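Carboxylase (Deinococcus radiodurans, PDB 5H80) probably catalyses the ATP-dependent carboxylation of biotin, as the biotin carboxylase domain of a single-chain bacterial carboxylase. Local coordinates at residues K265-P271 against G366-R372. Residues are numbered along the deposited sequence; the frame is centred on the assembly and turned at random.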
ATOM      1  N   LYS A 265      -9.194 -20.924   4.982  1.00 34.53           N
ATOM      2  CA  LYS A 265      -7.922 -20.250   5.062  1.00 28.12           C
ATOM      3  C   LYS A 265      -8.024 -18.969   5.918  1.00 25.38           C
ATOM      4  O   LYS A 265      -9.093 -18.321   5.888  1.00 31.31           O
ATOM      5  CB  LYS A 265      -7.451 -19.929   3.619  1.00 32.73           C
ATOM      6  CG  LYS A 265      -7.150 -21.117   2.692  1.00 26.16           C
ATOM      7  CD  LYS A 265      -7.063 -20.693   1.205  1.00 33.11           C
ATOM      8  CE  LYS A 265      -6.811 -21.847   0.263  1.00 34.80           C
ATOM      9  NZ  LYS A 265      -6.870 -21.533  -1.195  1.00 35.52           N
ATOM     10  N   LEU A 266      -7.085 -18.714   6.825  1.00 27.00           N
ATOM     11  CA  LEU A 266      -7.076 -17.558   7.677  1.00 25.66           C
ATOM     12  C   LEU A 266      -5.880 -16.671   7.412  1.00 28.16           C
ATOM     13  O   LEU A 266      -6.034 -15.456   7.462  1.00 26.98           O
ATOM     14  CB  LEU A 266      -7.080 -17.893   9.195  1.00 30.73           C
ATOM     15  CG  LEU A 266      -8.348 -18.565   9.669  1.00 34.20           C
ATOM     16  CD1 LEU A 266      -8.178 -19.087  11.080  1.00 33.25           C
ATOM     17  CD2 LEU A 266      -9.470 -17.514   9.591  1.00 34.90           C
ATOM     18  N   LEU A 267      -4.691 -17.246   7.237  1.00 26.72           N
ATOM     19  CA  LEU A 267      -3.438 -16.464   7.022  1.00 24.10           C
ATOM     20  C   LEU A 267      -2.773 -16.951   5.734  1.00 27.01           C
ATOM     21  O   LEU A 267      -2.704 -18.151   5.472  1.00 22.95           O
ATOM     22  CB  LEU A 267      -2.395 -16.547   8.123  1.00 27.12           C
ATOM     23  CG  LEU A 267      -2.823 -16.044   9.468  1.00 24.62           C
ATOM     24  CD1 LEU A 267      -1.940 -16.530  10.544  1.00 27.65           C
ATOM     25  CD2 LEU A 267      -2.998 -14.492   9.501  1.00 27.26           C
ATOM     26  N   GLU A 268      -2.499 -16.047   4.816  1.00 24.53           N
ATOM     27  CA  GLU A 268      -1.973 -16.486   3.517  1.00 23.67           C
ATOM     28  C   GLU A 268      -0.697 -15.690   3.296  1.00 22.63           C
ATOM     29  O   GLU A 268      -0.737 -14.471   3.289  1.00 24.90           O
ATOM     30  CB  GLU A 268      -3.052 -16.252   2.455  1.00 30.03           C
ATOM     31  CG  GLU A 268      -4.324 -17.103   2.779  1.00 33.22           C
ATOM     32  CD  GLU A 268      -5.629 -16.456   2.422  1.00 34.01           C
ATOM     33  OE1 GLU A 268      -5.873 -15.301   2.816  1.00 37.30           O
ATOM     34  OE2 GLU A 268      -6.403 -17.149   1.746  1.00 38.43           O
ATOM     35  N   PHE A 269       0.391 -16.379   2.969  1.00 22.31           N
ATOM     36  CA  PHE A 269       1.747 -15.791   2.854  1.00 20.98           C
ATOM     37  C   PHE A 269       2.288 -15.803   1.385  1.00 23.81           C
ATOM     38  O   PHE A 269       2.069 -16.700   0.624  1.00 19.78           O
ATOM     39  CB  PHE A 269       2.682 -16.530   3.775  1.00 19.95           C
ATOM     40  CG  PHE A 269       2.372 -16.395   5.140  1.00 23.33           C
ATOM     41  CD1 PHE A 269       3.102 -15.540   5.941  1.00 19.25           C
ATOM     42  CD2 PHE A 269       1.366 -17.140   5.750  1.00 22.19           C
ATOM     43  CE1 PHE A 269       2.864 -15.451   7.251  1.00 23.95           C
ATOM     44  CE2 PHE A 269       1.159 -17.057   7.133  1.00 20.81           C
ATOM     45  CZ  PHE A 269       1.845 -16.141   7.854  1.00 22.72           C
ATOM     46  N   ALA A 270       2.977 -14.735   0.903  1.00 20.12           N
ATOM     47  CA  ALA A 270       3.620 -14.758  -0.433  1.00 21.41           C
ATOM     48  C   ALA A 270       4.987 -14.012  -0.099  1.00 23.06           C
ATOM     49  O   ALA A 270       4.965 -12.821   0.393  1.00 23.23           O
ATOM     50  CB  ALA A 270       2.839 -14.152  -1.527  1.00 22.06           C
ATOM     51  N   PRO A 271       6.123 -14.687  -0.220  1.00 25.77           N
ATOM     52  CA  PRO A 271       6.326 -16.061  -0.588  1.00 26.93           C
ATOM     53  C   PRO A 271       5.897 -17.046   0.446  1.00 20.97           C
ATOM     54  O   PRO A 271       5.570 -16.741   1.606  1.00 22.36           O
ATOM     55  CB  PRO A 271       7.846 -16.158  -0.729  1.00 26.93           C
ATOM     56  CG  PRO A 271       8.367 -15.169   0.284  1.00 29.24           C
ATOM     57  CD  PRO A 271       7.387 -14.048   0.274  1.00 25.86           C
ATOM     58  N   GLY A 366      11.418  -9.292  -0.357  1.00 26.78           N
ATOM     59  CA  GLY A 366      10.343  -8.881   0.531  1.00 25.27           C
ATOM     60  C   GLY A 366       9.333 -10.044   0.717  1.00 22.50           C
ATOM     61  O   GLY A 366       9.607 -11.197   0.417  1.00 21.95           O
ATOM     62  N   GLN A 367       8.229  -9.691   1.324  1.00 24.83           N
ATOM     63  CA  GLN A 367       7.365 -10.754   1.887  1.00 20.29           C
ATOM     64  C   GLN A 367       6.096 -10.067   2.195  1.00 25.69           C
ATOM     65  O   GLN A 367       6.073  -8.871   2.581  1.00 23.96           O
ATOM     66  CB  GLN A 367       7.971 -11.440   3.095  1.00 22.86           C
ATOM     67  CG  GLN A 367       8.521 -10.498   4.165  1.00 22.31           C
ATOM     68  CD  GLN A 367       9.058 -11.173   5.405  1.00 24.47           C
ATOM     69  OE1 GLN A 367       8.696 -12.309   5.741  1.00 24.90           O
ATOM     70  NE2 GLN A 367       9.918 -10.451   6.121  1.00 28.89           N
ATOM     71  N   ALA A 368       5.023 -10.832   2.138  1.00 21.18           N
ATOM     72  CA  ALA A 368       3.703 -10.242   2.565  1.00 20.15           C
ATOM     73  C   ALA A 368       2.789 -11.346   3.137  1.00 20.02           C
ATOM     74  O   ALA A 368       3.032 -12.596   2.910  1.00 21.91           O
ATOM     75  CB  ALA A 368       3.037  -9.552   1.419  1.00 19.65           C
ATOM     76  N   VAL A 369       1.870 -10.936   3.945  1.00 21.04           N
ATOM     77  CA  VAL A 369       0.847 -11.814   4.499  1.00 19.14           C
ATOM     78  C   VAL A 369      -0.537 -11.094   4.462  1.00 22.17           C
ATOM     79  O   VAL A 369      -0.665  -9.914   4.735  1.00 22.46           O
ATOM     80  CB  VAL A 369       1.200 -12.257   5.913  1.00 18.96           C
ATOM     81  CG1 VAL A 369       1.273 -11.147   6.995  1.00 18.00           C
ATOM     82  CG2 VAL A 369       0.216 -13.175   6.525  1.00 18.90           C
ATOM     83  N   GLN A 370      -1.578 -11.890   4.248  1.00 19.71           N
ATOM     84  CA  GLN A 370      -2.943 -11.467   4.357  1.00 20.06           C
ATOM     85  C   GLN A 370      -3.622 -12.149   5.505  1.00 18.91           C
ATOM     86  O   GLN A 370      -3.435 -13.377   5.699  1.00 22.78           O
ATOM     87  CB  GLN A 370      -3.757 -11.803   3.075  1.00 21.18           C
ATOM     88  CG  GLN A 370      -5.320 -11.631   3.221  1.00 23.95           C
ATOM     89  CD  GLN A 370      -6.040 -11.656   1.910  1.00 25.50           C
ATOM     90  OE1 GLN A 370      -6.138 -10.642   1.208  1.00 25.32           O
ATOM     91  NE2 GLN A 370      -6.591 -12.790   1.545  1.00 26.09           N
ATOM     92  N   ALA A 371      -4.335 -11.406   6.308  1.00 23.96           N
ATOM     93  CA  ALA A 371      -5.174 -12.037   7.329  1.00 23.88           C
ATOM     94  C   ALA A 371      -6.683 -11.746   6.960  1.00 23.24           C
ATOM     95  O   ALA A 371      -7.037 -10.652   6.597  1.00 22.30           O
ATOM     96  CB  ALA A 371      -4.867 -11.572   8.676  1.00 24.70           C
ATOM     97  N   ARG A 372      -7.540 -12.794   7.019  1.00 23.66           N
ATOM     98  CA  ARG A 372      -8.970 -12.559   6.831  1.00 24.34           C
ATOM     99  C   ARG A 372      -9.668 -12.186   8.200  1.00 24.80           C
ATOM    100  O   ARG A 372      -9.734 -13.021   9.174  1.00 22.98           O
ATOM    101  CB  ARG A 372      -9.501 -13.867   6.283  1.00 28.03           C
ATOM    102  CG  ARG A 372      -8.834 -14.331   4.918  1.00 27.29           C
ATOM    103  CD  ARG A 372      -9.687 -15.414   4.172  1.00 28.39           C
ATOM    104  NE  ARG A 372      -8.976 -16.033   3.016  1.00 26.24           N
ATOM    105  CZ  ARG A 372      -9.547 -16.877   2.137  1.00 27.68           C
ATOM    106  NH1 ARG A 372     -10.843 -17.082   2.159  1.00 31.02           N
ATOM    107  NH2 ARG A 372      -8.840 -17.436   1.176  1.00 27.07           N
TER
HETATM  108  O   HOH W   1      -8.902 -19.308  -1.629  1.00 31.25           O
HETATM  109  O   HOH W   2       5.580 -14.348   3.148  1.00 26.67           O
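Glu268 and Arg372 meet in a side-on salt bridge across two antiparallel strands, an example of how a strand pair can gather polar groups at one end of a face and keep its other face apolar. Backbone bonds set the frame: Glu268 with Gln370 and Ala270 with Ala368 are hydrogen-bonded pairs, and Arg372 N adds a further bond to Leu266 O (3.1 Å).

In the polar cluster, Arg372 NH2 meets the syn lone pair of Glu268 OE2 at 2.5 Å. Arg372 NE bonds to Glu268 OE1 (3.2 Å) from the syn side, 32° out of the carboxylate plane, so the two flat groups are tilted rather than coplanar. Gln370 NE2 reaches the same OE1 at 2.9 Å from the opposite face, helped by a chi1 of 168° that swings CG away from the backbone N. These donors together fix the rotation of the buried carboxylate. Lys265 CB lies over one face of the guanidinium. Lys265 NZ is held by Glu324, Glu239 and Glu303; Arg372 NH2 also reaches Glu324, and Gln370 OE1 turns to Thr326.

The face of Leu267, Phe269, Val369 and Ala371 is apolar. Val369 CG2 sits over the Phe269 ring, 3.6 Å from its centroid, in a CH-pi contact, and Leu267 CD2 touches Ala371 CB; helices 434-446 and 457-465 pack against this side.

A leucine in place of Arg372 would probably leave Glu268 without its salt-bridge partner, OE1 keeping the bond from Gln370 NE2. Glu324 and Glu268 thus probably balance the bases where strand 264-270 of the ATP-binding region pairs with strand 367-374.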